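Local coordinates for ricin B-like lectin (Macrolepiota procera, PDB 4IZX), which binds beta-galactosides such as lactose through a beta-trefoil fold of the ricin B type, and so probably serves as a carbohydrate-recognising lectin, at residues Tyr10-Val15 with Thr19-Ser24; Ile32-Pro35 with Asn41-Trp44; Gln123-Trp126 with His132-Trp135; Trp53-Ala58 with Ser62-Glu67; Phe97-Pro102 with Tyr106-Ser111. All coordinates share one frame; numbering follows the deposited sequence.

Contact 1 (Tyr10-Val15 with Thr19-Ser24); sequences YKITNV and TVIDLS. With GAL (beta-D-galactopyranose), chain B.
Ile21 reaches back against Ile12 while the next residue in its strand turns to the sugar. From its base outward, Ile21 CB lies 4.1 Å from Ile12 O; CG1 comes next, 4.0 Å from Ile12 CB; and at the tip CD1 packs on Ile12 CG2 at 3.6 Å. A chi1 of -58° sets CG1 beside the backbone N and aims CD1 at its partner, and a branched aliphatic chain suits this buried apolar spot, which Leu108 and Trp135 help to enclose. Two backbone bonds flank the Thr13-Val20 bridge, Ile21 N to Ile12 O and Asn14 N to Thr19 O, and a water joins Ile12 N to Ile21 O. Strands 10-14 and 20-23, successive strands of the beta-trefoil, meet at this single bridge with their directions 121° apart. Beyond them, the carboxylate of Asp22 accepts two galactose hydroxyls, O4 on OD1 and O3 on OD2, each at 2.6 Å.

Contact 2 (Ile32-Pro35 with Asn41-Trp44); sequences IGYP and NQQW. With GAL (beta-D-galactopyranose), chain B.
Tyr34 lays one face of its ring under the galactose, with GAL C4 3.5 Å above the plane and over the ring centre. The C-H groups of C3, C4 and C5 make this face of the sugar apolar, which suits a flat aromatic, and CE2 of Tyr34 approaches GAL C3 to 3.6 Å. A chi1 of -156°, with CG swung away from the backbone N, carries the ring out to the sugar. From the other segment the amide of Gln42 meets this tyrosine obliquely, its plane 65° from that of the ring and NE2 3.8 Å from Tyr34 CD2. The same NE2 donates to Pro35 O at 3.0 Å; the acceptor lies in the amide plane, although the nitrogen stands 43° out of the carbonyl plane. Aromatic stacking combined with Asp and Asn is the galactose-binding pattern of ricin B-type trefoil lectins, and here Asn41 ND2 gives GAL O3 a nearly straight bond of 3.0 Å. Gln42 works behind these residues: NE2 also donates to Asp22 OD2, while OE1 accepts from His37 N, so both polar atoms of the amide are held and its rotation is fixed. Ile32 CD1 touches GAL C6 at 3.7 Å.

Contact 3 (Gln123-Trp126 with His132-Trp135); sequences QLWW and HQTW
Gln133, at the end of a short 3-10 turn, faces the end of strand 123-126 across a gap of 8.3 Å between the CA atoms of Gln133 and Trp125, too wide for backbone pairing. The glutamine spans it: its chain is extended beyond CG, and NE2 donates to Trp126 O at 3.1 Å. The bond is nearly straight at the hydrogen (171°), with the carbonyl oxygen in the amide plane, but the nitrogen stands well above the carbonyl's own plane. On the way the amide passes the root of Trp125, where NE2 is 3.6 Å from Trp125 CB; the indole and amide planes are 54° apart. A long side chain with a donor and an acceptor fits this place because both polar atoms of its amide are used. NE2 also donates to Asp109 OD2, while OE1 receives Arg98 NH1, Asn107 ND2 and Trp128 N, a set of donors that would probably polarise the amide and that fixes which way round it sits. In the beta-trefoil this glutamine ties the loop before strand 135-138 to the end of strand 120-126, with strand 106-110, the sheet neighbour of 120-126, supplying Asp109 and Asn107.

Contact 4 (Trp53-Ala58 with Ser62-Glu67); sequences WTLRSA and SYLGIE
Tyr63 and Arg56 sit at the single bridge between two strands of a beta-trefoil hairpin, 53-57 and 63-66, whose directions differ by 116°. Their backbone polar atoms are well served: Leu64 N donates to Leu55 O, and Ser57 N to Ser62 O, both at 2.8 Å. Further along, a water accepts from Leu55 N and lies within bonding reach of Leu64 O, though it has more acceptors near it than protons to give; that oxygen also receives Trp85 NE1. Ser57 OG turns to Ser59 and Ser60 in the connecting loop, a small hydroxyl well suited to holding a tight turn. On the inner side Leu55 and Leu64 lie side by side, their CD2 atoms 3.9 Å apart; branched hydrocarbon suits this buried position next to Phe46 and Trp44. On the outer side the aliphatic part of Arg56 passes over one face of the Tyr63 ring, CG 4.3 Å from the ring centroid in a CH-pi contact, leaving the charged end for the surface. The chain then bends at chi3 (-126°) and, with chi4, the guanidinium ends almost perpendicular to the ring; NE makes a weak bond of 3.4 Å to Tyr63 OH, an oxygen that lies in the guanidinium plane.

Contact 5 (Phe97-Pro102 with Tyr106-Ser111); sequences FRIFVP and YNLDLS
Tyr106 opens strand 106-110, which pairs with strand 97-100 as a splayed hairpin of the beta-trefoil, the two running at 119°. Its carbonyl oxygen accepts Val101 N at 3.0 Å, just beyond the Phe100-Asn107 bridge. Next comes Asn107, whose side chain works in two ways, apolar at CB and polar at its amide. Its CB lies over the centre of the Phe100 ring, 3.8 Å from the centroid and only 12° off the normal, a CH-pi contact to which the broad aromatic face is suited. Its chi1 of 62° sets CG between the backbone N and the carbonyl carbon and turns OD1 to Arg98, where NH1 donates at 3.0 Å; the oxygen lies in the guanidinium plane, and the two flat groups are nearly parallel. OD1 also accepts from Thr127 OG1. The buried arginine is well provided for, with a salt bridge from NE to Asp90 and NH2 bonded to Trp128 O, so its charge is probably balanced in place. Leu108 follows, its N bonded to Ile99 O and its O accepting a hydrogen bond from a water that itself accepts from Ile99 N. Its side chain turns inward, where it packs on Ile99: Leu108 CD1 meets Ile99 CG2 at 3.8 Å, and CD2 of the same leucine lies 4.1 Å from Ile99 CD1.

Contacts 1, 4 and 5 are splayed hairpins, with centres 13 Å apart in each pairing, and their inner side chains meet at the middle of the trefoil, as where Ile21 and Leu64 both reach Leu108. Along the chain the order is contact 1, 2, 4, 5, 3. Contacts 1 and 2 are 4 Å apart and share the sheet neighbours 20-23 and 31-34; together they supply Asp22 and Asn41 of the galactose site, with His37 and Gly25 from outside them. Contacts 5 and 3 are likewise 4 Å apart, over strands 106-110 and 120-126, in a similar arrangement consistent with the pseudo-threefold symmetry of the beta-trefoil. Contact 3 lies away from the sugar, about 15 Å from contact 2 between centres.

Contact 1 (Tyr10-Val15 with Thr19-Ser24)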
# COMPACT_ATOMS: atom_id res chain seq x y z
N TYR A 10 5.25 -9.39 2.56
CA TYR A 10 5.86 -8.74 1.43
C TYR A 10 6.24 -7.30 1.73
O TYR A 10 5.64 -6.66 2.62
CB TYR A 10 4.91 -8.74 0.22
CG TYR A 10 4.51 -10.13 -0.20
CD1 TYR A 10 5.37 -10.93 -0.96
CD2 TYR A 10 3.32 -10.70 0.19
CE1 TYR A 10 5.02 -12.24 -1.32
CE2 TYR A 10 2.96 -11.99 -0.16
CZ TYR A 10 3.83 -12.76 -0.88
OH TYR A 10 3.44 -14.04 -1.23
N LYS A 11 7.18 -6.75 0.96
CA LYS A 11 7.39 -5.32 0.85
C LYS A 11 6.70 -4.84 -0.42
O LYS A 11 6.59 -5.57 -1.40
CB LYS A 11 8.86 -4.95 0.88
CG LYS A 11 9.68 -5.53 -0.26
CD LYS A 11 11.12 -5.01 -0.19
CE LYS A 11 12.14 -5.74 -1.02
NZ LYS A 11 11.88 -5.74 -2.43
N ILE A 12 6.26 -3.59 -0.39
CA ILE A 12 5.44 -3.02 -1.44
C ILE A 12 6.15 -1.75 -1.92
O ILE A 12 6.25 -0.77 -1.18
CB ILE A 12 4.01 -2.73 -0.99
CG1 ILE A 12 3.36 -3.97 -0.38
CG2 ILE A 12 3.22 -2.22 -2.17
CD1 ILE A 12 2.07 -3.74 0.29
N THR A 13 6.72 -1.78 -3.13
CA THR A 13 7.64 -0.76 -3.62
C THR A 13 6.95 0.07 -4.70
O THR A 13 6.38 -0.47 -5.64
CB THR A 13 8.91 -1.38 -4.20
OG1 THR A 13 9.50 -2.23 -3.21
CG2 THR A 13 9.92 -0.32 -4.56
N ASN A 14 7.04 1.39 -4.61
CA ASN A 14 6.46 2.25 -5.64
C ASN A 14 7.28 2.17 -6.92
O ASN A 14 8.50 2.37 -6.88
CB ASN A 14 6.41 3.68 -5.14
CG ASN A 14 5.53 4.56 -6.01
OD1 ASN A 14 6.02 5.25 -6.91
ND2 ASN A 14 4.22 4.47 -5.77
N VAL A 15 6.63 1.95 -8.05
CA VAL A 15 7.35 1.82 -9.32
C VAL A 15 8.03 3.12 -9.71
O VAL A 15 9.14 3.10 -10.26
CB VAL A 15 6.40 1.34 -10.41
CG1 VAL A 15 7.00 1.45 -11.81
CG2 VAL A 15 6.00 -0.12 -10.17
N THR A 19 10.71 3.95 -3.27
CA THR A 19 10.46 3.86 -1.86
C THR A 19 9.32 2.87 -1.60
O THR A 19 8.59 2.50 -2.51
CB THR A 19 10.18 5.25 -1.29
OG1 THR A 19 9.07 5.80 -2.01
CG2 THR A 19 11.41 6.17 -1.41
N VAL A 20 9.21 2.41 -0.36
CA VAL A 20 8.26 1.39 0.02
C VAL A 20 7.18 1.92 0.94
O VAL A 20 7.36 2.96 1.61
CB VAL A 20 8.94 0.16 0.66
CG1 VAL A 20 9.99 -0.42 -0.25
CG2 VAL A 20 9.50 0.48 2.03
N ILE A 21 6.08 1.19 1.03
CA ILE A 21 5.00 1.48 1.96
C ILE A 21 5.46 1.17 3.38
O ILE A 21 5.80 0.01 3.69
CB ILE A 21 3.71 0.72 1.61
CG1 ILE A 21 3.27 1.06 0.18
CG2 ILE A 21 2.65 0.95 2.64
CD1 ILE A 21 1.91 0.51 -0.20
N ASP A 22 5.45 2.19 4.23
CA ASP A 22 6.08 2.17 5.55
C ASP A 22 5.08 2.72 6.56
O ASP A 22 4.46 3.75 6.36
CB ASP A 22 7.37 3.00 5.39
CG ASP A 22 8.15 3.29 6.67
OD1 ASP A 22 7.51 3.77 7.65
OD2 ASP A 22 9.40 3.11 6.64
N LEU A 23 4.91 1.98 7.66
CA LEU A 23 4.14 2.43 8.80
C LEU A 23 5.05 3.31 9.63
O LEU A 23 6.01 2.86 10.26
CB LEU A 23 3.63 1.26 9.61
CG LEU A 23 2.87 1.62 10.88
CD1 LEU A 23 1.72 2.55 10.60
CD2 LEU A 23 2.38 0.38 11.58
N SER A 24 4.80 4.62 9.61
CA SER A 24 5.70 5.61 10.19
C SER A 24 6.09 5.26 11.61
O SER A 24 5.23 5.09 12.49
CB SER A 24 5.01 6.97 10.21
OG SER A 24 5.85 7.89 10.86
C1 GAL B . 11.52 5.55 11.59
C2 GAL B . 11.36 4.24 10.87
C3 GAL B . 11.24 4.48 9.37
C4 GAL B . 10.16 5.53 9.08
C5 GAL B . 10.48 6.77 9.88
C6 GAL B . 9.47 7.90 9.67
O2 GAL B . 12.49 3.43 11.12
O3 GAL B . 10.94 3.23 8.74
O4 GAL B . 8.86 5.04 9.46
O5 GAL B . 10.48 6.47 11.28
O6 GAL B . 9.87 9.06 10.41
O HOH W 1 6.53 -2.22 2.13

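Contact 2 (Ile32-Pro35 with Asn41-Trp44)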
# COMPACT_ATOMS: atom_id res chain seq x y z
N ILE A 32 3.48 6.05 4.86
CA ILE A 32 4.36 6.91 4.12
C ILE A 32 5.20 6.09 3.14
O ILE A 32 5.34 4.87 3.28
CB ILE A 32 5.29 7.69 5.08
CG1 ILE A 32 6.14 6.71 5.92
CG2 ILE A 32 4.49 8.63 5.96
CD1 ILE A 32 7.21 7.37 6.78
N GLY A 33 5.80 6.78 2.18
CA GLY A 33 6.87 6.20 1.39
C GLY A 33 8.20 6.43 2.05
O GLY A 33 8.49 7.54 2.49
N TYR A 34 9.06 5.40 2.10
CA TYR A 34 10.32 5.52 2.79
C TYR A 34 11.31 4.57 2.17
O TYR A 34 10.94 3.48 1.72
CB TYR A 34 10.13 5.19 4.29
CG TYR A 34 11.17 5.78 5.23
CD1 TYR A 34 11.03 7.07 5.73
CD2 TYR A 34 12.24 5.03 5.65
CE1 TYR A 34 11.92 7.59 6.65
CE2 TYR A 34 13.15 5.53 6.55
CZ TYR A 34 12.99 6.83 7.05
OH TYR A 34 13.86 7.29 8.03
N PRO A 35 12.61 4.91 2.15
CA PRO A 35 13.60 3.93 1.65
C PRO A 35 13.56 2.62 2.44
O PRO A 35 13.43 2.63 3.65
CB PRO A 35 14.93 4.68 1.80
CG PRO A 35 14.55 6.13 1.66
CD PRO A 35 13.22 6.22 2.42
N ASN A 41 8.15 -2.63 10.08
CA ASN A 41 7.17 -1.62 9.74
C ASN A 41 7.10 -1.34 8.24
O ASN A 41 6.28 -0.53 7.80
CB ASN A 41 7.43 -0.32 10.51
CG ASN A 41 8.74 0.34 10.12
OD1 ASN A 41 9.78 -0.32 10.04
ND2 ASN A 41 8.69 1.62 9.82
N GLN A 42 7.93 -2.03 7.45
CA GLN A 42 7.96 -1.96 6.00
C GLN A 42 7.54 -3.31 5.40
O GLN A 42 7.75 -3.53 4.21
CB GLN A 42 9.32 -1.56 5.54
CG GLN A 42 9.84 -0.29 6.19
CD GLN A 42 11.15 0.16 5.60
OE1 GLN A 42 12.08 -0.62 5.47
NE2 GLN A 42 11.24 1.43 5.27
N GLN A 43 6.97 -4.20 6.21
CA GLN A 43 6.56 -5.52 5.83
C GLN A 43 5.10 -5.71 6.16
O GLN A 43 4.63 -5.33 7.23
CB GLN A 43 7.45 -6.57 6.51
CG GLN A 43 8.91 -6.43 6.14
CD GLN A 43 9.82 -7.44 6.78
OE1 GLN A 43 10.98 -7.13 7.15
NE2 GLN A 43 9.37 -8.65 6.84
N TRP A 44 4.37 -6.38 5.26
CA TRP A 44 2.92 -6.48 5.29
C TRP A 44 2.52 -7.91 5.02
O TRP A 44 2.88 -8.49 3.98
CB TRP A 44 2.32 -5.53 4.23
CG TRP A 44 2.69 -4.11 4.50
CD1 TRP A 44 3.75 -3.44 3.96
CD2 TRP A 44 2.07 -3.22 5.44
NE1 TRP A 44 3.83 -2.19 4.51
CE2 TRP A 44 2.81 -2.02 5.42
CE3 TRP A 44 0.99 -3.32 6.32
CZ2 TRP A 44 2.49 -0.94 6.24
CZ3 TRP A 44 0.66 -2.24 7.11
CH2 TRP A 44 1.41 -1.08 7.08
C1 GAL B . 11.52 5.55 11.59
C2 GAL B . 11.36 4.24 10.87
C3 GAL B . 11.24 4.48 9.37
C4 GAL B . 10.16 5.53 9.08
C5 GAL B . 10.48 6.77 9.88
C6 GAL B . 9.47 7.90 9.67
O2 GAL B . 12.49 3.43 11.12
O3 GAL B . 10.94 3.23 8.74
O4 GAL B . 8.86 5.04 9.46
O5 GAL B . 10.48 6.47 11.28
O6 GAL B . 9.87 9.06 10.41

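Contact 3 (Gln123-Trp126 with His132-Trp135)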
# COMPACT_ATOMS: atom_id res chain seq x y z
N GLN A 123 -1.69 7.96 -0.20
CA GLN A 123 -3.05 8.43 -0.24
C GLN A 123 -3.88 7.59 -1.21
O GLN A 123 -3.34 6.77 -1.96
CB GLN A 123 -3.12 9.91 -0.59
CG GLN A 123 -2.73 10.15 -2.03
CD GLN A 123 -2.59 11.60 -2.44
OE1 GLN A 123 -3.00 12.51 -1.71
NE2 GLN A 123 -2.06 11.82 -3.64
N LEU A 124 -5.18 7.82 -1.24
CA LEU A 124 -6.04 7.40 -2.33
C LEU A 124 -6.11 8.46 -3.41
O LEU A 124 -6.09 9.66 -3.11
CB LEU A 124 -7.47 7.11 -1.89
CG LEU A 124 -7.61 6.00 -0.85
CD1 LEU A 124 -9.08 5.86 -0.47
CD2 LEU A 124 -7.02 4.70 -1.32
N TRP A 125 -6.26 8.03 -4.65
CA TRP A 125 -6.59 8.94 -5.74
C TRP A 125 -7.30 8.14 -6.80
O TRP A 125 -7.06 6.93 -6.98
CB TRP A 125 -5.34 9.61 -6.32
CG TRP A 125 -5.62 10.89 -7.07
CD1 TRP A 125 -5.98 11.04 -8.38
CD2 TRP A 125 -5.66 12.20 -6.49
NE1 TRP A 125 -6.25 12.35 -8.64
CE2 TRP A 125 -6.08 13.08 -7.50
CE3 TRP A 125 -5.36 12.69 -5.22
CZ2 TRP A 125 -6.19 14.45 -7.29
CZ3 TRP A 125 -5.48 14.07 -5.01
CH2 TRP A 125 -5.90 14.93 -6.04
N TRP A 126 -8.17 8.81 -7.57
CA TRP A 126 -8.77 8.24 -8.74
C TRP A 126 -7.73 7.58 -9.64
O TRP A 126 -6.66 8.13 -9.86
CB TRP A 126 -9.44 9.39 -9.55
CG TRP A 126 -10.34 8.97 -10.62
CD1 TRP A 126 -10.07 8.84 -11.95
CD2 TRP A 126 -11.72 8.76 -10.46
NE1 TRP A 126 -11.23 8.50 -12.63
CE2 TRP A 126 -12.25 8.40 -11.70
CE3 TRP A 126 -12.55 8.80 -9.35
CZ2 TRP A 126 -13.60 8.16 -11.88
CZ3 TRP A 126 -13.87 8.50 -9.51
CH2 TRP A 126 -14.38 8.17 -10.76
N HIS A 132 3.18 6.49 -10.21
CA HIS A 132 3.17 6.55 -8.76
C HIS A 132 1.97 5.88 -8.13
O HIS A 132 1.92 5.79 -6.90
CB HIS A 132 3.27 8.01 -8.33
CG HIS A 132 2.18 8.85 -8.87
ND1 HIS A 132 2.14 9.26 -10.18
CD2 HIS A 132 1.07 9.34 -8.28
CE1 HIS A 132 1.04 9.98 -10.35
NE2 HIS A 132 0.36 10.01 -9.23
N GLN A 133 1.05 5.38 -8.96
CA GLN A 133 -0.06 4.54 -8.51
C GLN A 133 0.17 3.06 -8.69
O GLN A 133 -0.76 2.26 -8.51
CB GLN A 133 -1.35 4.94 -9.23
CG GLN A 133 -1.72 6.40 -9.09
CD GLN A 133 -3.14 6.65 -9.51
OE1 GLN A 133 -3.75 5.89 -10.27
NE2 GLN A 133 -3.72 7.72 -8.98
N THR A 134 1.38 2.66 -9.08
CA THR A 134 1.68 1.26 -9.35
C THR A 134 2.82 0.80 -8.45
O THR A 134 3.72 1.59 -8.09
CB THR A 134 2.01 1.03 -10.83
OG1 THR A 134 3.25 1.64 -11.21
CG2 THR A 134 0.90 1.52 -11.74
N TRP A 135 2.78 -0.48 -8.10
CA TRP A 135 3.56 -1.00 -6.98
C TRP A 135 4.01 -2.40 -7.31
O TRP A 135 3.24 -3.21 -7.82
CB TRP A 135 2.71 -1.05 -5.70
CG TRP A 135 1.99 0.24 -5.35
CD1 TRP A 135 0.81 0.65 -5.83
CD2 TRP A 135 2.46 1.26 -4.50
NE1 TRP A 135 0.50 1.88 -5.33
CE2 TRP A 135 1.49 2.27 -4.49
CE3 TRP A 135 3.59 1.41 -3.68
CZ2 TRP A 135 1.60 3.40 -3.69
CZ3 TRP A 135 3.71 2.56 -2.91
CH2 TRP A 135 2.71 3.52 -2.90

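Contact 4 (Trp53-Ala58 with Ser62-Glu67)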
# COMPACT_ATOMS: atom_id res chain seq x y z
N TRP A 53 -8.32 -8.79 0.03
CA TRP A 53 -7.05 -8.89 0.72
C TRP A 53 -7.01 -7.95 1.90
O TRP A 53 -7.43 -6.78 1.81
CB TRP A 53 -5.89 -8.52 -0.20
CG TRP A 53 -5.73 -9.40 -1.37
CD1 TRP A 53 -6.27 -9.25 -2.62
CD2 TRP A 53 -4.95 -10.61 -1.44
NE1 TRP A 53 -5.88 -10.27 -3.45
CE2 TRP A 53 -5.06 -11.11 -2.75
CE3 TRP A 53 -4.16 -11.31 -0.51
CZ2 TRP A 53 -4.39 -12.23 -3.16
CZ3 TRP A 53 -3.51 -12.44 -0.93
CH2 TRP A 53 -3.63 -12.88 -2.23
N THR A 54 -6.44 -8.41 3.01
CA THR A 54 -6.09 -7.54 4.13
C THR A 54 -4.58 -7.56 4.27
O THR A 54 -3.92 -8.57 3.97
CB THR A 54 -6.82 -7.91 5.43
OG1 THR A 54 -6.31 -9.17 5.87
CG2 THR A 54 -8.32 -7.96 5.21
N LEU A 55 -4.04 -6.44 4.75
CA LEU A 55 -2.59 -6.25 4.87
C LEU A 55 -2.25 -5.89 6.32
O LEU A 55 -2.64 -4.82 6.79
CB LEU A 55 -2.08 -5.15 3.93
CG LEU A 55 -1.71 -5.61 2.51
CD1 LEU A 55 -2.89 -6.20 1.78
CD2 LEU A 55 -1.15 -4.50 1.69
N ARG A 56 -1.59 -6.80 7.02
CA ARG A 56 -1.31 -6.63 8.43
C ARG A 56 0.15 -6.26 8.66
O ARG A 56 1.05 -6.93 8.16
CB ARG A 56 -1.66 -7.90 9.21
CG ARG A 56 -1.46 -7.78 10.71
CD ARG A 56 -1.46 -9.15 11.38
NE ARG A 56 -2.43 -9.23 12.47
CZ ARG A 56 -2.10 -9.30 13.76
NH1 ARG A 56 -0.82 -9.30 14.12
NH2 ARG A 56 -3.05 -9.36 14.68
N SER A 57 0.37 -5.19 9.42
CA SER A 57 1.71 -4.74 9.70
C SER A 57 2.47 -5.78 10.50
O SER A 57 2.02 -6.20 11.57
CB SER A 57 1.67 -3.46 10.49
OG SER A 57 2.93 -3.15 11.04
N ALA A 58 3.62 -6.21 10.00
CA ALA A 58 4.43 -7.19 10.69
C ALA A 58 4.97 -6.66 12.01
O ALA A 58 5.27 -7.43 12.91
CB ALA A 58 5.55 -7.68 9.79
N SER A 62 -1.48 -3.82 13.47
CA SER A 62 -2.51 -3.04 12.83
C SER A 62 -2.61 -3.40 11.36
O SER A 62 -1.71 -4.04 10.81
CB SER A 62 -2.22 -1.52 12.97
OG SER A 62 -2.17 -1.11 14.31
N TYR A 63 -3.68 -2.94 10.71
CA TYR A 63 -3.91 -3.22 9.31
C TYR A 63 -3.78 -1.95 8.49
O TYR A 63 -4.04 -0.84 8.94
CB TYR A 63 -5.29 -3.84 9.09
CG TYR A 63 -5.43 -5.21 9.71
CD1 TYR A 63 -5.80 -5.34 11.03
CD2 TYR A 63 -5.13 -6.35 9.00
CE1 TYR A 63 -5.89 -6.59 11.63
CE2 TYR A 63 -5.22 -7.61 9.57
CZ TYR A 63 -5.58 -7.75 10.90
OH TYR A 63 -5.67 -9.01 11.45
N LEU A 64 -3.42 -2.12 7.23
CA LEU A 64 -3.40 -1.00 6.29
C LEU A 64 -4.84 -0.62 5.96
O LEU A 64 -5.61 -1.44 5.42
CB LEU A 64 -2.68 -1.43 5.02
CG LEU A 64 -2.36 -0.32 4.05
CD1 LEU A 64 -1.18 0.48 4.59
CD2 LEU A 64 -2.04 -0.85 2.67
N GLY A 65 -5.23 0.61 6.28
CA GLY A 65 -6.58 1.11 6.04
C GLY A 65 -6.56 2.59 5.68
O GLY A 65 -5.55 3.11 5.20
N ILE A 66 -7.72 3.22 5.81
CA ILE A 66 -7.87 4.61 5.37
C ILE A 66 -8.49 5.53 6.39
O ILE A 66 -9.20 5.08 7.29
CB ILE A 66 -8.69 4.71 4.07
CG1 ILE A 66 -10.11 4.10 4.15
CG2 ILE A 66 -7.91 4.03 2.97
CD1 ILE A 66 -10.90 4.37 2.90
N GLU A 67 -8.23 6.84 6.20
CA GLU A 67 -8.70 7.87 7.08
C GLU A 67 -9.92 8.57 6.48
O GLU A 67 -9.79 9.50 5.65
CB GLU A 67 -7.58 8.87 7.42
CG GLU A 67 -8.01 10.02 8.34
CD GLU A 67 -6.86 11.01 8.51
OE1 GLU A 67 -6.41 11.26 9.66
OE2 GLU A 67 -6.38 11.51 7.47
O HOH W 2 -5.84 -4.26 5.52

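Contact 5 (Phe97-Pro102 with Tyr106-Ser111)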
# COMPACT_ATOMS: atom_id res chain seq x y z
N PHE A 97 1.26 -3.85 -9.65
CA PHE A 97 -0.06 -3.94 -9.10
C PHE A 97 -0.64 -2.57 -8.77
O PHE A 97 0.09 -1.60 -8.50
CB PHE A 97 -0.03 -4.74 -7.77
CG PHE A 97 0.39 -6.17 -7.94
CD1 PHE A 97 -0.54 -7.16 -8.16
CD2 PHE A 97 1.71 -6.54 -7.85
CE1 PHE A 97 -0.18 -8.48 -8.20
CE2 PHE A 97 2.08 -7.86 -7.94
CZ PHE A 97 1.13 -8.83 -8.11
N ARG A 98 -1.96 -2.54 -8.72
CA ARG A 98 -2.73 -1.47 -8.13
C ARG A 98 -3.56 -2.02 -6.99
O ARG A 98 -4.02 -3.16 -7.03
CB ARG A 98 -3.64 -0.82 -9.18
CG ARG A 98 -2.83 -0.07 -10.24
CD ARG A 98 -3.69 0.39 -11.38
NE ARG A 98 -2.92 1.13 -12.36
CZ ARG A 98 -2.70 2.43 -12.35
NH1 ARG A 98 -3.28 3.18 -11.44
NH2 ARG A 98 -1.93 2.98 -13.27
N ILE A 99 -3.78 -1.19 -5.97
CA ILE A 99 -4.45 -1.59 -4.74
C ILE A 99 -5.63 -0.64 -4.57
O ILE A 99 -5.42 0.58 -4.40
CB ILE A 99 -3.48 -1.57 -3.56
CG1 ILE A 99 -2.27 -2.51 -3.81
CG2 ILE A 99 -4.20 -1.94 -2.27
CD1 ILE A 99 -1.17 -2.42 -2.76
N PHE A 100 -6.82 -1.17 -4.71
CA PHE A 100 -8.08 -0.39 -4.78
C PHE A 100 -8.90 -0.59 -3.52
O PHE A 100 -9.06 -1.69 -3.01
CB PHE A 100 -8.94 -0.86 -5.95
CG PHE A 100 -8.47 -0.45 -7.31
CD1 PHE A 100 -7.57 -1.20 -8.01
CD2 PHE A 100 -9.02 0.67 -7.90
CE1 PHE A 100 -7.19 -0.83 -9.29
CE2 PHE A 100 -8.62 1.07 -9.15
CZ PHE A 100 -7.75 0.31 -9.86
N VAL A 101 -9.61 0.47 -3.11
CA VAL A 101 -10.76 0.26 -2.21
C VAL A 101 -11.79 -0.53 -3.03
O VAL A 101 -12.13 -0.15 -4.16
CB VAL A 101 -11.37 1.59 -1.70
CG1 VAL A 101 -12.58 1.34 -0.82
CG2 VAL A 101 -10.30 2.41 -0.96
N PRO A 102 -12.30 -1.63 -2.45
CA PRO A 102 -13.16 -2.50 -3.25
C PRO A 102 -14.32 -1.80 -3.87
O PRO A 102 -14.99 -0.99 -3.21
CB PRO A 102 -13.63 -3.54 -2.23
CG PRO A 102 -12.46 -3.66 -1.31
CD PRO A 102 -12.01 -2.24 -1.14
N TYR A 106 -10.82 4.23 -6.64
CA TYR A 106 -9.75 4.82 -5.84
C TYR A 106 -8.70 3.81 -5.52
O TYR A 106 -8.96 2.72 -4.98
CB TYR A 106 -10.32 5.37 -4.53
CG TYR A 106 -11.27 6.53 -4.72
CD1 TYR A 106 -10.79 7.76 -5.14
CD2 TYR A 106 -12.60 6.38 -4.46
CE1 TYR A 106 -11.64 8.80 -5.39
CE2 TYR A 106 -13.46 7.43 -4.65
CZ TYR A 106 -12.98 8.62 -5.14
OH TYR A 106 -13.85 9.66 -5.30
N ASN A 107 -7.45 4.12 -5.91
CA ASN A 107 -6.30 3.26 -5.66
C ASN A 107 -5.19 3.98 -4.94
O ASN A 107 -5.09 5.22 -4.95
CB ASN A 107 -5.84 2.49 -6.90
CG ASN A 107 -5.35 3.31 -8.08
OD1 ASN A 107 -5.12 2.71 -9.17
ND2 ASN A 107 -5.12 4.60 -7.95
N LEU A 108 -4.29 3.21 -4.33
CA LEU A 108 -3.15 3.77 -3.64
C LEU A 108 -2.30 4.58 -4.57
O LEU A 108 -1.96 4.16 -5.68
CB LEU A 108 -2.29 2.65 -3.01
CG LEU A 108 -2.64 2.30 -1.57
CD1 LEU A 108 -4.07 1.81 -1.43
CD2 LEU A 108 -1.69 1.25 -1.06
N ASP A 109 -1.83 5.73 -4.07
CA ASP A 109 -1.14 6.76 -4.83
C ASP A 109 -0.08 7.33 -3.87
O ASP A 109 -0.40 7.82 -2.79
CB ASP A 109 -2.22 7.79 -5.25
CG ASP A 109 -1.70 9.01 -5.97
OD1 ASP A 109 -0.89 9.77 -5.37
OD2 ASP A 109 -2.11 9.22 -7.14
N LEU A 110 1.18 7.26 -4.28
CA LEU A 110 2.25 7.91 -3.53
C LEU A 110 2.19 9.39 -3.88
O LEU A 110 2.33 9.77 -5.05
CB LEU A 110 3.61 7.30 -3.87
CG LEU A 110 4.80 7.91 -3.10
CD1 LEU A 110 4.65 7.75 -1.59
CD2 LEU A 110 6.10 7.30 -3.58
N SER A 111 1.90 10.20 -2.88
CA SER A 111 1.53 11.60 -3.10
C SER A 111 2.66 12.43 -3.66
O SER A 111 3.82 12.01 -3.73
CB SER A 111 0.96 12.21 -1.83
OG SER A 111 1.90 12.41 -0.84
O HOH W 3 -2.55 1.52 -6.55